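Dihydroorotase (Campylobacter jejuni subsp. jejuni, PDB 3PNU) probably catalyses the reversible cyclization of N-carbamoyl-L-aspartate to (S)-dihydroorotate in pyrimidine biosynthesis, using two zinc ions in each subunit. Local coordinates at residues A[62-67]-A[123-128]; A[34-39]-A[261-266]; A[71-76]-A[93-98]; A[151-156]-A[186-191]. All coordinates share one frame; numbering follows the deposited sequence.

The four contacts lie around a two-zinc site in which water 2 is shared by both ions, and contacts 2 and 4 supply most of its protein ligands. The pair is joined by H34 ND1 to E188 OE1, a 2.8 Å hydrogen bond, although their centres are about 16 Å apart. Contact 1 joins two loops beside the metals, the N62 side chain about 6 Å from a zinc ion: N62 OD1 approaches H36 ND1 of contact 2 at 2.7 Å in a weak hydrogen bond, and T123 touches H155 of contact 4. Contact 3 lies further out. Its Y76 OH makes a weak 2.7 Å bond to R38 O of contact 2, and L67 O to F96 N, 2.8 Å, ties it to contact 1.

Contact 1 of 4, residues A[62-67]-A[123-128]; sequences NLIPPL and TTNSNG
The carboxamides of N62 and N125 each present an N-H edge to a backbone carbonyl of the other loop, while I64 covers one face of the N125 amide. N62 ND2 donates to T124 O at 3.0 Å, with the acceptor only 10° out of the N62 amide plane. In the return bond N125 ND2 reaches N62 O at 3.0 Å; the acceptor lies in the N125 amide plane, but the donor stands well above the plane of the N62 carbonyl. I64 CG1 rests against N125 CG at 3.6 Å, and CD1 extends toward N125 OD1 at 3.5 Å, the two side chains crossing at about a right angle. Both segments are loops of the TIM barrel: 62-67 links strand 56-59 to helix 70-84, whereas the loop holding T124 and N125 precedes helix 135-147. N62 is predicted to bind substrate, and its OD1 is turned to H36, a zinc ligand. A chi1 of 63° tucks the N62 amide over its own backbone, and chi2 turns ND2 to T124 O. Within the second loop S126 OG donates to T123 O at 2.8 Å, reaching back across T124 and N125. On the other loop, P66 packs on F96.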
loop_
_atom_site.group_PDB
_atom_site.type_symbol
_atom_site.label_atom_id
_atom_site.label_comp_id
_atom_site.label_asym_id
_atom_site.label_seq_id
_atom_site.Cartn_x
_atom_site.Cartn_y
_atom_site.Cartn_z
ATOM N N ASN A 62 17.285 -9.877 -14.675
ATOM C CA ASN A 62 15.849 -9.930 -14.988
ATOM C C ASN A 62 15.495 -9.141 -16.248
ATOM O O ASN A 62 14.772 -8.145 -16.203
ATOM C CB ASN A 62 14.993 -9.492 -13.779
ATOM C CG ASN A 62 15.230 -8.062 -13.386
ATOM O OD1 ASN A 62 16.325 -7.545 -13.549
ATOM N ND2 ASN A 62 14.197 -7.405 -12.857
ATOM N N LEU A 63 16.046 -9.592 -17.371
ATOM C CA LEU A 63 15.779 -8.992 -18.669
ATOM C C LEU A 63 14.722 -9.829 -19.376
ATOM O O LEU A 63 14.380 -10.926 -18.922
ATOM C CB LEU A 63 17.050 -8.958 -19.538
ATOM C CG LEU A 63 18.220 -8.099 -19.077
ATOM C CD1 LEU A 63 19.383 -8.284 -20.035
ATOM C CD2 LEU A 63 17.817 -6.631 -18.976
ATOM N N ILE A 64 14.224 -9.309 -20.495
ATOM C CA ILE A 64 13.217 -9.994 -21.293
ATOM C C ILE A 64 13.842 -10.340 -22.636
ATOM O O ILE A 64 14.048 -9.461 -23.470
ATOM C CB ILE A 64 12.016 -9.096 -21.557
ATOM C CG1 ILE A 64 11.550 -8.418 -20.260
ATOM C CG2 ILE A 64 10.899 -9.907 -22.213
ATOM C CD1 ILE A 64 10.517 -7.336 -20.482
ATOM N N PRO A 65 14.189 -11.612 -22.843
ATOM C CA PRO A 65 14.057 -12.731 -21.912
ATOM C C PRO A 65 15.186 -12.698 -20.888
ATOM O O PRO A 65 16.166 -11.974 -21.073
ATOM C CB PRO A 65 14.178 -13.957 -22.815
ATOM C CG PRO A 65 15.057 -13.512 -23.945
ATOM C CD PRO A 65 14.916 -11.993 -24.061
ATOM N N PRO A 66 15.058 -13.473 -19.808
ATOM C CA PRO A 66 16.102 -13.425 -18.790
ATOM C C PRO A 66 17.403 -14.118 -19.195
ATOM O O PRO A 66 17.387 -15.163 -19.848
ATOM C CB PRO A 66 15.453 -14.129 -17.582
ATOM C CG PRO A 66 13.992 -14.362 -17.979
ATOM C CD PRO A 66 13.993 -14.421 -19.454
ATOM N N LEU A 67 18.517 -13.527 -18.779
ATOM C CA LEU A 67 19.832 -14.055 -19.088
ATOM C C LEU A 67 19.993 -15.461 -18.537
ATOM O O LEU A 67 20.104 -15.642 -17.327
ATOM C CB LEU A 67 20.913 -13.133 -18.522
ATOM C CG LEU A 67 20.801 -11.677 -18.988
ATOM C CD1 LEU A 67 21.920 -10.868 -18.396
ATOM C CD2 LEU A 67 20.809 -11.587 -20.510
ATOM N N THR A 123 8.057 -10.699 -8.839
ATOM C CA THR A 123 8.517 -9.326 -9.116
ATOM C C THR A 123 8.594 -9.029 -10.639
ATOM O O THR A 123 8.034 -9.783 -11.453
ATOM C CB THR A 123 9.885 -9.043 -8.365
ATOM O OG1 THR A 123 10.170 -7.636 -8.339
ATOM C CG2 THR A 123 11.046 -9.824 -8.984
ATOM N N THR A 124 9.262 -7.930 -11.006
ATOM C CA THR A 124 9.413 -7.504 -12.417
ATOM C C THR A 124 10.266 -8.489 -13.245
ATOM O O THR A 124 11.471 -8.627 -13.004
ATOM C CB THR A 124 10.039 -6.072 -12.513
ATOM O OG1 THR A 124 9.201 -5.131 -11.836
ATOM C CG2 THR A 124 10.216 -5.631 -13.971
ATOM N N ASN A 125 9.625 -9.156 -14.214
ATOM C CA ASN A 125 10.276 -10.147 -15.105
ATOM C C ASN A 125 10.742 -11.396 -14.350
ATOM O O ASN A 125 11.939 -11.630 -14.170
ATOM C CB ASN A 125 11.439 -9.516 -15.880
ATOM C CG ASN A 125 11.006 -8.325 -16.711
ATOM O OD1 ASN A 125 9.846 -8.221 -17.123
ATOM N ND2 ASN A 125 11.941 -7.418 -16.967
ATOM N N SER A 126 9.771 -12.193 -13.922
ATOM C CA SER A 126 10.037 -13.404 -13.153
ATOM C C SER A 126 9.141 -14.583 -13.561
ATOM O O SER A 126 9.121 -15.619 -12.874
ATOM C CB SER A 126 9.817 -13.089 -11.668
ATOM O OG SER A 126 8.512 -12.560 -11.441
ATOM N N ASN A 127 8.421 -14.441 -14.677
ATOM C CA ASN A 127 7.482 -15.486 -15.131
ATOM C C ASN A 127 8.170 -16.827 -15.367
ATOM O O ASN A 127 7.552 -17.880 -15.214
ATOM C CB ASN A 127 6.699 -15.029 -16.372
ATOM C CG ASN A 127 6.001 -13.689 -16.159
ATOM O OD1 ASN A 127 6.621 -12.718 -15.707
ATOM N ND2 ASN A 127 4.719 -13.625 -16.498
ATOM N N GLY A 128 9.452 -16.782 -15.728
ATOM C CA GLY A 128 10.238 -17.995 -15.930
ATOM C C GLY A 128 10.931 -18.410 -14.639
ATOM O O GLY A 128 11.860 -19.214 -14.663
#

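Contact 2 of 4, residues A[34-39]-A[261-266]. With ZN (zinc ion), chain D.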
loop_
_atom_site.group_PDB
_atom_site.type_symbol
_atom_site.label_atom_id
_atom_site.label_comp_id
_atom_site.label_asym_id
_atom_site.label_seq_id
_atom_site.Cartn_x
_atom_site.Cartn_y
_atom_site.Cartn_z
ATOM N N HIS A 34 23.452 -4.847 -5.649
ATOM C CA HIS A 34 22.140 -5.205 -6.199
ATOM C C HIS A 34 21.658 -4.076 -7.108
ATOM O O HIS A 34 21.105 -3.108 -6.624
ATOM C CB HIS A 34 21.126 -5.446 -5.058
ATOM C CG HIS A 34 19.825 -6.021 -5.516
ATOM N ND1 HIS A 34 19.370 -7.256 -5.102
ATOM C CD2 HIS A 34 18.887 -5.543 -6.374
ATOM C CE1 HIS A 34 18.200 -7.502 -5.670
ATOM N NE2 HIS A 34 17.886 -6.482 -6.449
ATOM N N LEU A 35 21.831 -4.219 -8.417
ATOM C CA LEU A 35 21.489 -3.145 -9.342
ATOM C C LEU A 35 20.815 -3.602 -10.617
ATOM O O LEU A 35 21.194 -4.606 -11.193
ATOM C CB LEU A 35 22.787 -2.405 -9.734
ATOM C CG LEU A 35 22.739 -1.140 -10.622
ATOM C CD1 LEU A 35 21.831 -0.070 -10.016
ATOM C CD2 LEU A 35 24.165 -0.563 -10.839
ATOM N N HIS A 36 19.817 -2.835 -11.057
ATOM C CA HIS A 36 19.111 -3.093 -12.333
ATOM C C HIS A 36 19.484 -2.011 -13.342
ATOM O O HIS A 36 19.252 -0.829 -13.097
ATOM C CB HIS A 36 17.596 -3.101 -12.126
ATOM C CG HIS A 36 17.122 -4.239 -11.294
ATOM N ND1 HIS A 36 16.884 -5.496 -11.816
ATOM C CD2 HIS A 36 16.859 -4.321 -9.974
ATOM C CE1 HIS A 36 16.496 -6.300 -10.844
ATOM N NE2 HIS A 36 16.472 -5.610 -9.719
ATOM N N LEU A 37 20.073 -2.419 -14.462
ATOM C CA LEU A 37 20.505 -1.486 -15.519
ATOM C C LEU A 37 19.665 -1.597 -16.796
ATOM O O LEU A 37 19.909 -0.891 -17.780
ATOM C CB LEU A 37 21.969 -1.753 -15.893
ATOM C CG LEU A 37 23.056 -1.400 -14.887
ATOM C CD1 LEU A 37 24.438 -1.803 -15.447
ATOM C CD2 LEU A 37 22.999 0.076 -14.555
ATOM N N ARG A 38 18.694 -2.502 -16.789
ATOM C CA ARG A 38 17.808 -2.689 -17.936
ATOM C C ARG A 38 18.602 -3.018 -19.210
ATOM O O ARG A 38 19.520 -3.846 -19.169
ATOM C CB ARG A 38 16.927 -1.453 -18.130
ATOM C CG ARG A 38 16.125 -1.054 -16.902
ATOM C CD ARG A 38 15.288 -2.224 -16.341
ATOM N NE ARG A 38 14.485 -1.773 -15.211
ATOM C CZ ARG A 38 13.856 -2.576 -14.361
ATOM N NH1 ARG A 38 13.946 -3.893 -14.485
ATOM N NH2 ARG A 38 13.147 -2.052 -13.367
ATOM N N ASP A 39 18.265 -2.393 -20.340
ATOM C CA ASP A 39 18.980 -2.702 -21.571
ATOM C C ASP A 39 18.736 -1.667 -22.656
ATOM O O ASP A 39 18.020 -0.691 -22.454
ATOM C CB ASP A 39 18.527 -4.073 -22.084
ATOM C CG ASP A 39 19.583 -4.754 -22.918
ATOM O OD1 ASP A 39 20.630 -4.120 -23.148
ATOM O OD2 ASP A 39 19.385 -5.929 -23.316
ATOM N N ASP A 261 19.191 -1.980 -5.070
ATOM C CA ASP A 261 18.024 -2.454 -5.808
ATOM C C ASP A 261 17.477 -1.272 -6.625
ATOM O O ASP A 261 16.275 -1.157 -6.800
ATOM C CB ASP A 261 16.942 -3.050 -4.900
ATOM C CG ASP A 261 15.844 -3.775 -5.683
ATOM O OD1 ASP A 261 16.113 -4.420 -6.736
ATOM O OD2 ASP A 261 14.697 -3.717 -5.214
ATOM N N SER A 262 18.363 -0.396 -7.109
ATOM C CA SER A 262 17.951 0.745 -7.935
ATOM C C SER A 262 17.298 0.192 -9.169
ATOM O O SER A 262 17.916 -0.571 -9.909
ATOM C CB SER A 262 19.129 1.626 -8.322
ATOM O OG SER A 262 18.731 2.712 -9.147
ATOM N N ALA A 263 16.035 0.565 -9.379
ATOM C CA ALA A 263 15.252 0.052 -10.498
ATOM C C ALA A 263 14.380 1.139 -11.104
ATOM O O ALA A 263 13.361 1.526 -10.540
ATOM C CB ALA A 263 14.383 -1.110 -10.028
ATOM N N PRO A 264 14.770 1.621 -12.281
ATOM C CA PRO A 264 14.027 2.668 -12.932
ATOM C C PRO A 264 12.853 2.173 -13.759
ATOM O O PRO A 264 12.831 1.028 -14.230
ATOM C CB PRO A 264 15.063 3.243 -13.891
ATOM C CG PRO A 264 15.823 2.034 -14.331
ATOM C CD PRO A 264 15.853 1.108 -13.142
ATOM N N HIS A 265 11.888 3.059 -13.925
ATOM C CA HIS A 265 10.755 2.807 -14.777
ATOM C C HIS A 265 10.496 4.055 -15.607
ATOM O O HIS A 265 10.561 5.181 -15.089
ATOM C CB HIS A 265 9.525 2.390 -13.983
ATOM C CG HIS A 265 9.635 1.011 -13.421
ATOM N ND1 HIS A 265 9.433 -0.117 -14.189
ATOM C CD2 HIS A 265 9.939 0.573 -12.175
ATOM C CE1 HIS A 265 9.606 -1.191 -13.438
ATOM N NE2 HIS A 265 9.912 -0.800 -12.213
ATOM N N PRO A 266 10.228 3.856 -16.909
ATOM C CA PRO A 266 9.943 4.997 -17.771
ATOM C C PRO A 266 8.592 5.617 -17.436
ATOM O O PRO A 266 7.593 4.905 -17.369
ATOM C CB PRO A 266 9.934 4.392 -19.188
ATOM C CG PRO A 266 9.684 2.925 -19.002
ATOM C CD PRO A 266 10.172 2.563 -17.624
HETATM ZN ZN ZN D . 16.155 -6.363 -7.653
HETATM O O HOH W 1 19.360 1.690 -11.503
HETATM O O HOH W 2 14.202 -6.338 -6.243
#
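H34, H36 and D261 converge on one zinc ion: H34 NE2 binds it at 2.1 Å, H36 NE2 at 2.2 Å and D261 OD1 at 2.1 Å. Water 2 and carboxylated K116 complete the site. The H34 and D261 side chains run side by side, with ring and carboxylate planes 88° apart, and H36 presents its ring edge to D261 OD1. CG of both H34 and D261 lies anti to its own backbone N (chi1 -171° and -169°), which lets the two groups run in the same direction to the metal. E188 OE1 takes H34 ND1, the ring nitrogen not bound to zinc, and so positions the imidazole. Behind these ligands the backbones are tied, D261 N to H34 O at 2.7 Å and H36 N to S262 O at 3.2 Å. Water 1 adds a link, donating to H36 O and hydrogen-bonded to S262 OG. Farther along, R38 NH2 donates to P264 O at 3.2 Å and stands over a face of the H265 ring; R38 and H265 are predicted substrate-binding residues. Segment 34-39 begins at the end of strand 31-35 and runs on as loop, with L35 bonded to strand 56-59; L37 packs on helices 40-51 and 70-84, and P264 on I46.

Contact 3 of 4, residues A[71-76]-A[93-98]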
loop_
_atom_site.group_PDB
_atom_site.type_symbol
_atom_site.label_atom_id
_atom_site.label_comp_id
_atom_site.label_asym_id
_atom_site.label_seq_id
_atom_site.Cartn_x
_atom_site.Cartn_y
_atom_site.Cartn_z
ATOM N N GLU A 71 26.508 -16.722 -23.769
ATOM C CA GLU A 71 26.546 -15.889 -24.973
ATOM C C GLU A 71 25.818 -14.578 -24.763
ATOM O O GLU A 71 26.350 -13.499 -25.028
ATOM C CB GLU A 71 25.933 -16.628 -26.183
ATOM C CG GLU A 71 26.734 -17.847 -26.691
ATOM C CD GLU A 71 26.769 -19.015 -25.707
ATOM O OE1 GLU A 71 27.746 -19.797 -25.766
ATOM O OE2 GLU A 71 25.840 -19.145 -24.872
ATOM N N ASP A 72 24.589 -14.685 -24.278
ATOM C CA ASP A 72 23.756 -13.512 -24.055
ATOM C C ASP A 72 24.312 -12.648 -22.922
ATOM O O ASP A 72 24.225 -11.420 -22.976
ATOM C CB ASP A 72 22.323 -13.957 -23.792
ATOM C CG ASP A 72 21.758 -14.794 -24.937
ATOM O OD1 ASP A 72 22.168 -14.571 -26.100
ATOM O OD2 ASP A 72 20.907 -15.675 -24.682
ATOM N N LEU A 73 24.900 -13.298 -21.914
ATOM C CA LEU A 73 25.499 -12.594 -20.767
ATOM C C LEU A 73 26.676 -11.759 -21.264
ATOM O O LEU A 73 26.777 -10.576 -20.947
ATOM C CB LEU A 73 25.941 -13.598 -19.692
ATOM C CG LEU A 73 26.472 -13.097 -18.343
ATOM C CD1 LEU A 73 25.378 -12.429 -17.529
ATOM C CD2 LEU A 73 27.040 -14.249 -17.552
ATOM N N LYS A 74 27.562 -12.378 -22.052
ATOM C CA LYS A 74 28.709 -11.655 -22.637
ATOM C C LYS A 74 28.192 -10.473 -23.441
ATOM O O LYS A 74 28.673 -9.349 -23.300
ATOM C CB LYS A 74 29.538 -12.554 -23.574
ATOM C CG LYS A 74 30.767 -11.835 -24.219
ATOM C CD LYS A 74 31.355 -12.590 -25.453
ATOM C CE LYS A 74 31.898 -14.000 -25.135
ATOM N NZ LYS A 74 33.073 -13.988 -24.205
ATOM N N ALA A 75 27.202 -10.748 -24.284
ATOM C CA ALA A 75 26.593 -9.731 -25.125
ATOM C C ALA A 75 26.116 -8.537 -24.295
ATOM O O ALA A 75 26.420 -7.393 -24.618
ATOM C CB ALA A 75 25.431 -10.341 -25.919
ATOM N N TYR A 76 25.379 -8.814 -23.215
ATOM C CA TYR A 76 24.848 -7.757 -22.324
ATOM C C TYR A 76 25.982 -7.008 -21.630
ATOM O O TYR A 76 25.952 -5.776 -21.508
ATOM C CB TYR A 76 23.879 -8.384 -21.311
ATOM C CG TYR A 76 23.257 -7.438 -20.308
ATOM C CD1 TYR A 76 22.751 -6.204 -20.704
ATOM C CD2 TYR A 76 23.097 -7.814 -18.974
ATOM C CE1 TYR A 76 22.166 -5.342 -19.798
ATOM C CE2 TYR A 76 22.488 -6.962 -18.052
ATOM C CZ TYR A 76 22.028 -5.731 -18.467
ATOM O OH TYR A 76 21.435 -4.882 -17.570
ATOM N N MET A 93 28.422 -9.671 -13.277
ATOM C CA MET A 93 27.318 -10.300 -13.982
ATOM C C MET A 93 26.672 -11.492 -13.289
ATOM O O MET A 93 27.326 -12.228 -12.554
ATOM C CB MET A 93 27.806 -10.757 -15.373
ATOM C CG MET A 93 28.580 -9.692 -16.147
ATOM S SD MET A 93 27.632 -8.215 -16.457
ATOM C CE MET A 93 26.443 -8.873 -17.650
ATOM N N THR A 94 25.378 -11.678 -13.554
ATOM C CA THR A 94 24.659 -12.809 -13.015
ATOM C C THR A 94 23.743 -13.434 -14.049
ATOM O O THR A 94 23.297 -12.777 -14.995
ATOM C CB THR A 94 23.719 -12.415 -11.855
ATOM O OG1 THR A 94 22.697 -11.534 -12.356
ATOM C CG2 THR A 94 24.473 -11.766 -10.708
ATOM N N LEU A 95 23.457 -14.706 -13.829
ATOM C CA LEU A 95 22.501 -15.446 -14.614
ATOM C C LEU A 95 21.223 -15.591 -13.788
ATOM O O LEU A 95 21.241 -15.563 -12.541
ATOM C CB LEU A 95 23.009 -16.852 -14.953
ATOM C CG LEU A 95 24.155 -16.993 -15.950
ATOM C CD1 LEU A 95 24.431 -18.441 -16.165
ATOM C CD2 LEU A 95 23.793 -16.324 -17.271
ATOM N N PHE A 96 20.119 -15.739 -14.506
ATOM C CA PHE A 96 18.804 -15.939 -13.936
ATOM C C PHE A 96 18.750 -17.385 -13.541
ATOM O O PHE A 96 19.142 -18.263 -14.324
ATOM C CB PHE A 96 17.792 -15.646 -15.010
ATOM C CG PHE A 96 16.386 -15.696 -14.558
ATOM C CD1 PHE A 96 15.721 -14.531 -14.219
ATOM C CD2 PHE A 96 15.703 -16.903 -14.521
ATOM C CE1 PHE A 96 14.405 -14.573 -13.834
ATOM C CE2 PHE A 96 14.391 -16.949 -14.132
ATOM C CZ PHE A 96 13.738 -15.789 -13.782
ATOM N N PHE A 97 18.283 -17.668 -12.334
ATOM C CA PHE A 97 18.289 -19.046 -11.883
ATOM C C PHE A 97 17.345 -19.994 -12.606
ATOM O O PHE A 97 16.219 -19.650 -12.930
ATOM C CB PHE A 97 17.964 -19.141 -10.393
ATOM C CG PHE A 97 18.067 -20.528 -9.862
ATOM C CD1 PHE A 97 19.217 -20.962 -9.256
ATOM C CD2 PHE A 97 17.029 -21.422 -10.016
ATOM C CE1 PHE A 97 19.317 -22.245 -8.775
ATOM C CE2 PHE A 97 17.127 -22.720 -9.543
ATOM C CZ PHE A 97 18.261 -23.129 -8.924
ATOM N N LYS A 98 17.851 -21.202 -12.822
ATOM C CA LYS A 98 17.107 -22.323 -13.381
ATOM C C LYS A 98 17.979 -23.527 -13.024
ATOM O O LYS A 98 19.042 -23.343 -12.443
ATOM C CB LYS A 98 16.863 -22.209 -14.889
ATOM C CG LYS A 98 18.052 -22.555 -15.771
ATOM C CD LYS A 98 17.630 -22.600 -17.242
ATOM C CE LYS A 98 18.674 -23.317 -18.087
ATOM N NZ LYS A 98 18.286 -23.411 -19.527
#
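L73 and M93 meet through different first torsions. In L73, CG is anti to the backbone N (chi1 -174°), which carries both methyls from helix 70-84 to the chain leaving strand 90-93. In M93, CG lies beside the backbone N instead, and further bends at chi2 and chi3 fold the thioether back, returning CE to the helix. The two side chains therefore run antiparallel alongside one another. L73 CD1 packs on M93 CB at 3.7 Å and also lies 3.3 Å from T94 O, so this branch is set against the backbone as well as the side chain. The other branch, CD2, meets L95 CD2 at 3.9 Å, the two leucines crossing at about a right angle. The methionine methyl CE touches L73 CD1 and L73 O, both at 3.7 Å, and reaches Y76 CD2 at 3.8 Å, one helical turn further along. No hydrogen bond crosses this buried apolar interface, and polar ends are served elsewhere: T94 OG1 bonds to I59 O, and the Y76 hydroxyl makes a weak bond to R38 O. The contact belongs to the layer of a TIM barrel in which helices cover the strands, here at the end of strand 90-93. L73 also packs on I112, Y76 on I59 of strand 56-59, and T94 reaches inward to L153 of strand 152-154.

Contact 4 of 4, residues A[151-156]-A[186-191]; sequences PLLVHG and VMEHIT. With ZN (zinc ion), chain C.
L153 and V186 pair across two parallel strands of the TIM barrel, joined as a beta-alpha-beta unit through helix 170-179. Three backbone hydrogen bonds zip the pair: V186 N to L152 O at 2.8 Å, V154 N to V186 O at 3.0 Å, and E188 N to V154 O at 3.1 Å. Beyond the strand ends water 3 carries the link on, donating to E188 O and accepting a weak bond from G156 N. Apolar contact is confined to one face, where L153 CD2 and V186 CG2 lie side by side at 3.9 Å; V154 and M187 occupy the other, both touching Y173 of helix 170-179. E188 crosses L153 obliquely, OE2 coming near its CB, while OE1 is shared by T208 OG1 and H34 ND1, so the buried carboxylate has polar partners. Metal binding joins the segments just beyond the C-terminal ends of the two strands: one zinc ion takes H155 ND1 at 2.1 Å and H189 NE2 at 2.0 Å, along with water 2 and carboxylated K116. The two imidazoles form an offset edge-to-face pair, planes at 77°, with the edge of H189 directed to the face of H155. A chi1 of 45° in H189 swings the ring's CE1 edge onto that face. The other nitrogen of H155, NE2, is hydrogen-bonded to OE1 of E157.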
loop_
_atom_site.group_PDB
_atom_site.type_symbol
_atom_site.label_atom_id
_atom_site.label_comp_id
_atom_site.label_asym_id
_atom_site.label_seq_id
_atom_site.Cartn_x
_atom_site.Cartn_y
_atom_site.Cartn_z
ATOM N N PRO A 151 27.787 -18.095 -5.529
ATOM C CA PRO A 151 26.750 -17.729 -4.555
ATOM C C PRO A 151 25.338 -17.665 -5.130
ATOM O O PRO A 151 25.180 -17.349 -6.301
ATOM C CB PRO A 151 27.173 -16.326 -4.133
ATOM C CG PRO A 151 27.857 -15.767 -5.359
ATOM C CD PRO A 151 28.555 -16.924 -5.996
ATOM N N LEU A 152 24.335 -17.965 -4.301
ATOM C CA LEU A 152 22.922 -17.902 -4.690
ATOM C C LEU A 152 22.342 -16.617 -4.086
ATOM O O LEU A 152 22.334 -16.448 -2.849
ATOM C CB LEU A 152 22.144 -19.124 -4.182
ATOM C CG LEU A 152 20.651 -19.244 -4.577
ATOM C CD1 LEU A 152 20.459 -19.560 -6.065
ATOM C CD2 LEU A 152 19.940 -20.279 -3.753
ATOM N N LEU A 153 21.922 -15.706 -4.969
ATOM C CA LEU A 153 21.320 -14.447 -4.610
ATOM C C LEU A 153 19.822 -14.712 -4.765
ATOM O O LEU A 153 19.393 -15.251 -5.787
ATOM C CB LEU A 153 21.777 -13.336 -5.579
ATOM C CG LEU A 153 23.261 -13.356 -5.988
ATOM C CD1 LEU A 153 23.564 -12.184 -6.932
ATOM C CD2 LEU A 153 24.226 -13.364 -4.773
ATOM N N VAL A 154 19.017 -14.337 -3.780
ATOM C CA VAL A 154 17.600 -14.665 -3.827
ATOM C C VAL A 154 16.687 -13.505 -3.540
ATOM O O VAL A 154 16.954 -12.715 -2.660
ATOM C CB VAL A 154 17.337 -15.745 -2.732
ATOM C CG1 VAL A 154 15.863 -16.150 -2.642
ATOM C CG2 VAL A 154 18.239 -16.962 -2.986
ATOM N N HIS A 155 15.609 -13.385 -4.308
ATOM C CA HIS A 155 14.571 -12.393 -4.031
ATOM C C HIS A 155 13.627 -13.188 -3.121
ATOM O O HIS A 155 12.828 -13.995 -3.593
ATOM C CB HIS A 155 13.875 -11.946 -5.316
ATOM C CG HIS A 155 12.767 -10.964 -5.083
ATOM N ND1 HIS A 155 12.824 -9.655 -5.509
ATOM C CD2 HIS A 155 11.596 -11.089 -4.415
ATOM C CE1 HIS A 155 11.722 -9.024 -5.147
ATOM N NE2 HIS A 155 10.962 -9.869 -4.475
ATOM N N GLY A 156 13.745 -12.990 -1.814
ATOM C CA GLY A 156 12.986 -13.777 -0.820
ATOM C C GLY A 156 11.557 -13.369 -0.473
ATOM O O GLY A 156 11.309 -12.741 0.543
ATOM N N VAL A 186 22.638 -15.355 -0.316
ATOM C CA VAL A 186 22.447 -13.941 -0.014
ATOM C C VAL A 186 20.973 -13.575 -0.100
ATOM O O VAL A 186 20.355 -13.666 -1.159
ATOM C CB VAL A 186 23.276 -13.029 -0.949
ATOM C CG1 VAL A 186 23.164 -11.558 -0.512
ATOM C CG2 VAL A 186 24.723 -13.471 -0.933
ATOM N N MET A 187 20.418 -13.199 1.050
ATOM C CA MET A 187 19.041 -12.756 1.151
ATOM C C MET A 187 19.025 -11.309 0.638
ATOM O O MET A 187 19.391 -10.386 1.365
ATOM C CB MET A 187 18.583 -12.814 2.617
ATOM C CG MET A 187 18.701 -14.209 3.253
ATOM S SD MET A 187 18.014 -14.352 4.917
ATOM C CE MET A 187 19.014 -13.173 5.806
ATOM N N GLU A 188 18.638 -11.108 -0.618
ATOM C CA GLU A 188 18.617 -9.754 -1.194
ATOM C C GLU A 188 17.590 -8.846 -0.587
ATOM O O GLU A 188 16.566 -9.302 -0.064
ATOM C CB GLU A 188 18.392 -9.810 -2.700
ATOM C CG GLU A 188 19.539 -10.472 -3.446
ATOM C CD GLU A 188 20.858 -9.696 -3.319
ATOM O OE1 GLU A 188 20.850 -8.452 -3.058
ATOM O OE2 GLU A 188 21.902 -10.347 -3.498
ATOM N N HIS A 189 17.862 -7.541 -0.686
ATOM C CA HIS A 189 17.008 -6.483 -0.129
ATOM C C HIS A 189 16.105 -6.920 1.025
ATOM O O HIS A 189 14.888 -6.977 0.891
ATOM C CB HIS A 189 16.174 -5.820 -1.210
ATOM C CG HIS A 189 15.523 -6.773 -2.156
ATOM N ND1 HIS A 189 14.691 -7.786 -1.739
ATOM C CD2 HIS A 189 15.544 -6.835 -3.510
ATOM C CE1 HIS A 189 14.260 -8.459 -2.795
ATOM N NE2 HIS A 189 14.750 -7.890 -3.881
ATOM N N ILE A 190 16.694 -7.234 2.164
ATOM C CA ILE A 190 15.869 -7.639 3.292
ATOM C C ILE A 190 15.146 -6.422 3.821
ATOM O O ILE A 190 15.667 -5.291 3.776
ATOM C CB ILE A 190 16.635 -8.348 4.381
ATOM C CG1 ILE A 190 17.706 -7.447 5.021
ATOM C CG2 ILE A 190 17.268 -9.634 3.812
ATOM C CD1 ILE A 190 18.299 -8.066 6.347
ATOM N N THR A 191 13.941 -6.661 4.320
ATOM C CA THR A 191 13.071 -5.605 4.794
ATOM C C THR A 191 12.339 -5.907 6.086
ATOM O O THR A 191 11.486 -5.145 6.475
ATOM C CB THR A 191 11.996 -5.374 3.745
ATOM O OG1 THR A 191 11.216 -6.572 3.611
ATOM C CG2 THR A 191 12.642 -5.012 2.374
HETATM ZN ZN ZN C . 14.366 -8.313 -5.842
HETATM O O HOH W 3 15.170 -11.695 0.491
HETATM O O HOH W 2 14.202 -6.338 -6.243
#